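Local coordinates for protein putative ribose operon repressor (Burkholderia thailandensis, PDB 3EGC) that probably acts as a LacI-family transcriptional repressor, binding operator DNA and sensing a small ligand, likely a sugar, through a periplasmic-binding-protein-like domain, at residues A[18-21]-A[22-25]; A[48-51]-A[52-55]; A[137-140]-A[141-145]. All coordinates share one frame; numbering follows the deposited sequence.

Contact 1 of 3, residues A[18-21]-A[22-25]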
loop_
_atom_site.group_PDB
_atom_site.type_symbol
_atom_site.label_atom_id
_atom_site.label_comp_id
_atom_site.label_asym_id
_atom_site.label_seq_id
_atom_site.Cartn_x
_atom_site.Cartn_y
_atom_site.Cartn_z
ATOM N N ILE A 18 -6.834 1.324 -4.629
ATOM C CA ILE A 18 -6.186 0.192 -3.958
ATOM C C ILE A 18 -4.617 0.381 -3.779
ATOM O O ILE A 18 -4.000 -0.169 -2.850
ATOM C CB ILE A 18 -6.523 -1.133 -4.665
ATOM C CG1 ILE A 18 -6.191 -2.330 -3.755
ATOM C CG2 ILE A 18 -5.772 -1.225 -6.034
ATOM C CD1 ILE A 18 -7.071 -2.370 -2.540
ATOM N N GLU A 19 -4.002 1.199 -4.647
ATOM C CA GLU A 19 -2.538 1.415 -4.619
ATOM C C GLU A 19 -2.119 2.305 -3.426
ATOM O O GLU A 19 -0.951 2.385 -3.073
ATOM C CB GLU A 19 -2.073 2.038 -5.926
ATOM C CG GLU A 19 -2.401 1.222 -7.205
ATOM C CD GLU A 19 -2.113 2.023 -8.481
ATOM O OE1 GLU A 19 -1.586 3.153 -8.328
ATOM O OE2 GLU A 19 -2.430 1.567 -9.624
ATOM N N ASN A 20 -3.101 2.996 -2.844
ATOM C CA ASN A 20 -2.917 3.820 -1.663
ATOM C C ASN A 20 -3.069 2.835 -0.476
ATOM O O ASN A 20 -4.022 2.045 -0.357
ATOM C CB ASN A 20 -3.943 4.938 -1.635
ATOM C CG ASN A 20 -3.844 5.850 -0.355
ATOM O OD1 ASN A 20 -3.349 5.456 0.654
ATOM N ND2 ASN A 20 -4.314 7.099 -0.473
ATOM N N VAL A 21 -2.063 2.879 0.354
ATOM C CA VAL A 21 -1.876 1.953 1.410
ATOM C C VAL A 21 -3.046 2.019 2.398
ATOM O O VAL A 21 -3.372 1.019 3.034
ATOM C CB VAL A 21 -0.485 2.242 2.075
ATOM C CG1 VAL A 21 -0.626 2.400 3.545
ATOM C CG2 VAL A 21 0.425 1.137 1.817
ATOM N N PHE A 22 -3.674 3.184 2.505
ATOM C CA PHE A 22 -4.844 3.309 3.329
ATOM C C PHE A 22 -5.903 2.252 2.964
ATOM O O PHE A 22 -6.357 1.491 3.806
ATOM C CB PHE A 22 -5.414 4.730 3.234
ATOM C CG PHE A 22 -6.698 4.907 4.000
ATOM C CD1 PHE A 22 -6.699 5.256 5.331
ATOM C CD2 PHE A 22 -7.929 4.709 3.365
ATOM C CE1 PHE A 22 -7.941 5.396 6.020
ATOM C CE2 PHE A 22 -9.116 4.857 4.014
ATOM C CZ PHE A 22 -9.129 5.211 5.330
ATOM N N PHE A 23 -6.303 2.264 1.694
ATOM C CA PHE A 23 -7.314 1.390 1.124
ATOM C C PHE A 23 -6.931 -0.110 1.062
ATOM O O PHE A 23 -7.769 -0.954 1.169
ATOM C CB PHE A 23 -7.736 1.924 -0.291
ATOM C CG PHE A 23 -8.393 3.267 -0.244
ATOM C CD1 PHE A 23 -9.651 3.441 0.372
ATOM C CD2 PHE A 23 -7.751 4.379 -0.774
ATOM C CE1 PHE A 23 -10.218 4.699 0.474
ATOM C CE2 PHE A 23 -8.333 5.656 -0.706
ATOM C CZ PHE A 23 -9.570 5.828 -0.060
ATOM N N ALA A 24 -5.672 -0.404 0.806
ATOM C CA ALA A 24 -5.135 -1.739 0.917
ATOM C C ALA A 24 -5.283 -2.345 2.334
ATOM O O ALA A 24 -5.563 -3.548 2.495
ATOM C CB ALA A 24 -3.592 -1.766 0.497
ATOM N N GLU A 25 -4.991 -1.540 3.337
ATOM C CA GLU A 25 -5.179 -1.998 4.729
ATOM C C GLU A 25 -6.692 -2.112 5.116
ATOM O O GLU A 25 -7.053 -2.977 5.886
ATOM C CB GLU A 25 -4.465 -1.068 5.703
ATOM C CG GLU A 25 -2.924 -1.051 5.633
ATOM C CD GLU A 25 -2.334 0.005 6.603
ATOM O OE1 GLU A 25 -3.073 0.713 7.342
ATOM O OE2 GLU A 25 -1.119 0.121 6.708
#
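The backbone of 22-25 winds into the first turn of helix 21-36, and Ala24 N donates to Asn20 O at 3.2 Å with an N-H...O angle of 169°, while Glu25 N donates to Val21 O one step on. Asn20 is the N-cap: its OD1 accepts from Phe22 N at 2.9 Å, the donor tilted 33° out of the amide's carbonyl plane. With CG anti to the backbone N (chi1 178°), the amide oxygen is brought to the N-H of Phe22; the same OD1 also accepts from His195 NE2, so two donors grip this one oxygen and probably limit rotation of the amide. Behind the cap, Asn20 CB meets the edge of the Phe23 ring, 3.9 Å from its CD2, and CD2 of Phe22 stands over the centre of that ring's face. Ile18 reaches forward to the first helical turn, its CD1 lying 4.0 Å from Phe23 O. Glu25 CG rests on Val21 O at 3.4 Å and its carboxylate passes obliquely by Val21 CG1, with OE1 bonded to Thr241 OG1. Val21 and Ala24 pack on their counterparts in the second subunit, placing this turn in the dimer interface. An Asn N-cap at the end of the loop joining strand 10-15 to helix 21-36 is part of a strand-loop-helix junction of the periplasmic-binding-protein-like fold of the LacI family.

Contact 2 of 3, residues A[48-51]-A[52-55]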
loop_
_atom_site.group_PDB
_atom_site.type_symbol
_atom_site.label_atom_id
_atom_site.label_comp_id
_atom_site.label_asym_id
_atom_site.label_seq_id
_atom_site.Cartn_x
_atom_site.Cartn_y
_atom_site.Cartn_z
ATOM N N GLU A 48 -10.392 6.529 -8.498
ATOM C CA GLU A 48 -11.000 7.844 -8.197
ATOM C C GLU A 48 -11.819 8.361 -9.383
ATOM O O GLU A 48 -11.998 9.560 -9.546
ATOM C CB GLU A 48 -9.964 8.881 -7.753
ATOM C CG GLU A 48 -9.340 8.633 -6.399
ATOM C CD GLU A 48 -10.247 8.959 -5.195
ATOM O OE1 GLU A 48 -11.265 9.666 -5.369
ATOM O OE2 GLU A 48 -9.929 8.502 -4.061
ATOM N N ASP A 49 -12.279 7.432 -10.223
ATOM C CA ASP A 49 -13.141 7.753 -11.344
ATOM C C ASP A 49 -14.591 7.308 -11.023
ATOM O O ASP A 49 -14.892 6.122 -10.933
ATOM C CB ASP A 49 -12.611 7.059 -12.589
ATOM C CG ASP A 49 -13.400 7.432 -13.871
ATOM O OD1 ASP A 49 -13.202 6.775 -14.909
ATOM O OD2 ASP A 49 -14.207 8.382 -13.861
ATOM N N ILE A 50 -15.483 8.262 -10.862
ATOM C CA ILE A 50 -16.880 7.962 -10.547
ATOM C C ILE A 50 -17.587 7.099 -11.648
ATOM O O ILE A 50 -18.498 6.336 -11.358
ATOM C CB ILE A 50 -17.656 9.267 -10.265
ATOM C CG1 ILE A 50 -18.986 8.970 -9.581
ATOM C CG2 ILE A 50 -17.778 10.114 -11.547
ATOM C CD1 ILE A 50 -18.857 8.735 -8.127
ATOM N N VAL A 51 -17.147 7.194 -12.890
ATOM C CA VAL A 51 -17.764 6.465 -13.983
ATOM C C VAL A 51 -17.374 4.968 -13.877
ATOM O O VAL A 51 -18.171 4.070 -14.089
ATOM C CB VAL A 51 -17.329 7.050 -15.371
ATOM C CG1 VAL A 51 -17.685 6.097 -16.510
ATOM C CG2 VAL A 51 -17.954 8.442 -15.629
ATOM N N ARG A 52 -16.131 4.700 -13.548
ATOM C CA ARG A 52 -15.754 3.378 -13.127
ATOM C C ARG A 52 -16.447 2.865 -11.845
ATOM O O ARG A 52 -16.782 1.707 -11.779
ATOM C CB ARG A 52 -14.219 3.266 -13.007
ATOM C CG ARG A 52 -13.562 3.345 -14.350
ATOM C CD ARG A 52 -12.049 3.659 -14.278
ATOM N NE ARG A 52 -11.387 2.682 -13.429
ATOM C CZ ARG A 52 -10.087 2.658 -13.218
ATOM N NH1 ARG A 52 -9.566 1.743 -12.396
ATOM N NH2 ARG A 52 -9.314 3.555 -13.833
ATOM N N GLU A 53 -16.677 3.733 -10.862
ATOM C CA GLU A 53 -17.403 3.318 -9.674
ATOM C C GLU A 53 -18.828 2.784 -10.019
ATOM O O GLU A 53 -19.264 1.716 -9.559
ATOM C CB GLU A 53 -17.476 4.451 -8.639
ATOM C CG GLU A 53 -18.254 4.072 -7.410
ATOM C CD GLU A 53 -18.582 5.277 -6.543
ATOM O OE1 GLU A 53 -19.764 5.705 -6.553
ATOM O OE2 GLU A 53 -17.693 5.803 -5.853
ATOM N N ARG A 54 -19.537 3.562 -10.823
ATOM C CA ARG A 54 -20.891 3.239 -11.215
ATOM C C ARG A 54 -20.885 1.959 -12.045
ATOM O O ARG A 54 -21.765 1.146 -11.923
ATOM C CB ARG A 54 -21.470 4.401 -12.031
ATOM C CG ARG A 54 -22.944 4.323 -12.214
ATOM C CD ARG A 54 -23.498 5.674 -12.811
ATOM N NE ARG A 54 -22.530 6.767 -12.882
ATOM C CZ ARG A 54 -22.248 7.505 -13.970
ATOM N NH1 ARG A 54 -22.834 7.267 -15.135
ATOM N NH2 ARG A 54 -21.374 8.507 -13.875
ATOM N N GLU A 55 -19.877 1.760 -12.876
ATOM C CA GLU A 55 -19.796 0.524 -13.627
ATOM C C GLU A 55 -19.511 -0.687 -12.771
ATOM O O GLU A 55 -20.022 -1.807 -13.037
ATOM C CB GLU A 55 -18.735 0.605 -14.744
ATOM C CG GLU A 55 -19.108 1.644 -15.809
ATOM C CD GLU A 55 -18.078 1.809 -16.930
ATOM O OE1 GLU A 55 -18.486 2.280 -18.034
ATOM O OE2 GLU A 55 -16.877 1.513 -16.705
#
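Asp49 lays its carboxylate against the aliphatic part of Arg52, OD1 coming within 3.4 Å of Arg52 CD, while the two side chains cross at about a right angle and their carboxylate and guanidinium planes stand 84° apart. This is contact with methylenes and not an ion pair, since Asp49 OD1 remains 4.7 Å from Arg52 NE. The arginine bends at chi3 (55°), carrying the guanidinium past the acid, and its NH1 donates to Asn45 O. The other carboxylate oxygen, Asp49 OD2, accepts a weak capping bond from Val51 N at 3.3 Å, which marks Asp49 as the N-cap of helix 50-62. Backbone bonds continue the turn: Glu53 N to Asp49 O, Arg54 N to Ile50 O and Glu55 N to Val51 O. One step round the helix, Ile50 places CD1 3.5 Å from Glu53 OE1, a methyl group against a buried carboxylate whose OE1 also accepts from Tyr79 OH and whose OE2 accepts from Ser73 N. Val51 divides its branches: CG2 meets Arg54 NH2 at 3.8 Å, obliquely to the guanidinium, whereas CG1 lies beside Glu55, the two side chains pointing the same way. Arg35 of the second subunit takes the carbonyl of Arg52 and packs on Glu55. Chemically, the acid at the N-cap probably adds favourable electrostatics to the helix dipole and to the nearby arginine charge, while the hydrogen bonds of the Arg52 and Glu53 side chains go to Asn45 at the end of strand 40-45, to Tyr79 of helix 78-82 and to Ser73.

Contact 3 of 3, residues A[137-140]-A[141-145]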
loop_
_atom_site.group_PDB
_atom_site.type_symbol
_atom_site.label_atom_id
_atom_site.label_comp_id
_atom_site.label_asym_id
_atom_site.label_seq_id
_atom_site.Cartn_x
_atom_site.Cartn_y
_atom_site.Cartn_z
ATOM N N LEU A 137 -14.443 16.955 -0.224
ATOM C CA LEU A 137 -14.591 15.661 0.473
ATOM C C LEU A 137 -14.901 15.808 1.929
ATOM O O LEU A 137 -14.495 16.758 2.548
ATOM C CB LEU A 137 -13.315 14.791 0.333
ATOM C CG LEU A 137 -12.942 14.400 -1.061
ATOM C CD1 LEU A 137 -11.524 13.874 -1.080
ATOM C CD2 LEU A 137 -13.968 13.363 -1.587
ATOM N N MET A 138 -15.600 14.837 2.472
ATOM C CA MET A 138 -15.916 14.793 3.884
ATOM C C MET A 138 -14.612 14.801 4.723
ATOM O O MET A 138 -14.502 15.477 5.764
ATOM C CB MET A 138 -16.762 13.537 4.172
ATOM C CG MET A 138 -17.399 13.483 5.565
ATOM S SD MET A 138 -17.687 11.788 6.267
ATOM C CE MET A 138 -15.996 11.488 6.713
ATOM N N THR A 139 -13.636 14.050 4.278
ATOM C CA THR A 139 -12.408 13.950 5.026
ATOM C C THR A 139 -11.659 15.288 5.075
ATOM O O THR A 139 -11.339 15.771 6.154
ATOM C CB THR A 139 -11.508 12.862 4.457
ATOM O OG1 THR A 139 -11.346 13.116 3.047
ATOM C CG2 THR A 139 -12.141 11.469 4.707
ATOM N N SER A 140 -11.434 15.912 3.923
ATOM C CA SER A 140 -10.862 17.257 3.862
ATOM C C SER A 140 -11.635 18.238 4.691
ATOM O O SER A 140 -11.027 19.051 5.382
ATOM C CB SER A 140 -10.865 17.813 2.455
ATOM O OG SER A 140 -10.326 16.904 1.585
ATOM N N ARG A 141 -12.974 18.193 4.583
ATOM C CA ARG A 141 -13.808 19.147 5.279
ATOM C C ARG A 141 -13.607 18.979 6.816
ATOM O O ARG A 141 -13.405 19.931 7.546
ATOM C CB ARG A 141 -15.278 18.942 4.841
ATOM C CG ARG A 141 -15.972 20.175 4.374
ATOM C CD ARG A 141 -16.591 20.103 2.986
ATOM N NE ARG A 141 -17.089 18.802 2.540
ATOM C CZ ARG A 141 -18.048 18.146 3.162
ATOM N NH1 ARG A 141 -18.479 16.983 2.697
ATOM N NH2 ARG A 141 -18.553 18.684 4.267
ATOM N N GLU A 142 -13.651 17.753 7.290
ATOM C CA GLU A 142 -13.610 17.518 8.711
ATOM C C GLU A 142 -12.222 17.756 9.305
ATOM O O GLU A 142 -12.089 18.227 10.420
ATOM C CB GLU A 142 -14.101 16.120 9.049
ATOM C CG GLU A 142 -15.580 15.912 8.966
ATOM C CD GLU A 142 -15.926 14.446 9.223
ATOM O OE1 GLU A 142 -17.116 14.107 9.220
ATOM O OE2 GLU A 142 -15.000 13.629 9.421
ATOM N N ARG A 143 -11.192 17.444 8.543
ATOM C CA ARG A 143 -9.819 17.657 8.987
ATOM C C ARG A 143 -9.495 19.152 9.036
ATOM O O ARG A 143 -8.824 19.615 9.972
ATOM C CB ARG A 143 -8.835 16.883 8.139
ATOM C CG ARG A 143 -8.923 15.372 8.436
ATOM C CD ARG A 143 -8.200 14.447 7.425
ATOM N NE ARG A 143 -8.766 13.123 7.612
ATOM C CZ ARG A 143 -8.490 12.038 6.914
ATOM N NH1 ARG A 143 -7.600 12.046 5.911
ATOM N NH2 ARG A 143 -9.149 10.928 7.237
ATOM N N LEU A 144 -10.076 19.905 8.095
ATOM C CA LEU A 144 -9.963 21.372 8.120
ATOM C C LEU A 144 -10.688 21.998 9.320
ATOM O O LEU A 144 -10.140 22.862 10.020
ATOM C CB LEU A 144 -10.460 21.979 6.827
ATOM C CG LEU A 144 -9.800 23.259 6.359
ATOM C CD1 LEU A 144 -8.304 23.017 6.097
ATOM C CD2 LEU A 144 -10.525 23.867 5.092
ATOM N N LYS A 145 -11.903 21.527 9.578
ATOM C CA LYS A 145 -12.673 21.921 10.767
ATOM C C LYS A 145 -11.932 21.730 12.121
ATOM O O LYS A 145 -12.017 22.595 13.017
ATOM C CB LYS A 145 -13.990 21.156 10.799
ATOM C CG LYS A 145 -14.822 21.362 12.025
ATOM C CD LYS A 145 -16.199 20.692 11.880
ATOM C CE LYS A 145 -17.008 20.875 13.176
ATOM N NZ LYS A 145 -18.329 20.173 13.190
#
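This is an i to i+4 contact within the first turns of helix 138-153, the helix that follows strand 128-131 in a beta-alpha-beta unit. Four successive backbone bonds define it: Arg141 N to Leu137 O, Glu142 N to Met138 O, Arg143 N to Thr139 O and Leu144 N to Ser140 O, all between 2.9 and 3.0 Å. Leu137 occupies the N-cap position. Among the side chains, Met138 and Glu142 meet obliquely: Met138 CE sits 3.6 Å from Glu142 OE2, and CG lies 3.7 Å from OE1. Met138 reaches there because its chain bends at chi3 (77°), turning the methyl forward toward Glu142, one turn on. The carboxylate has stronger partners outside, OE1 making a salt bridge with Arg266 and OE2 accepting from Asn109 ND2, so each carboxylate oxygen has its own partner, which probably holds the group's orientation. Thr139 and Arg143 run side by side. Here the guanidinium lies with one face over the threonine, whose CB is 4.0 Å above the plane and over its centre, and CG2 comes 4.0 Å from Arg143 NH2. The arginine stays extended from CG to NE, delivering NH2 to Asn109 OD1 and NH1 to Ser193 O, with Phe221 forming a cation-pi contact. The exposed Arg141 curls back over the helix start, so that Met138 CA lies over one face of its guanidinium, 3.6 Å from NH1, and NE donates to Gly136 O. Ser140 OG is bonded to Ser134 O, tying the first turn to the loop before it. A helix opening after a parallel strand, with its first turn bonded back to the preceding loop, belongs to the Rossmann-like beta-alpha-beta architecture of periplasmic-binding-protein-like domains.

From the N terminus, contact 1 closes the short turn between strand 10-15 and helix 21-36, contact 2 the turn that starts helix 50-62 after strand 40-45, and contact 3 the start of helix 138-153 after strand 128-131. They follow in series, none enclosing or crossing another, and each is a local helix start with a residue at the N-cap position. Their centres lie about 17 Å (1 and 2), 19 Å (1 and 3) and 22 Å (2 and 3) apart, and no atoms touch. Asn45 nonetheless relates the first two, bonding to Ile18 N and to Arg52. Contacts 1 and 2 reach the second subunit; contact 3 instead ties helix 138-153 to helix 109-122, strands 217-221 and 264-272 and neighbouring loops.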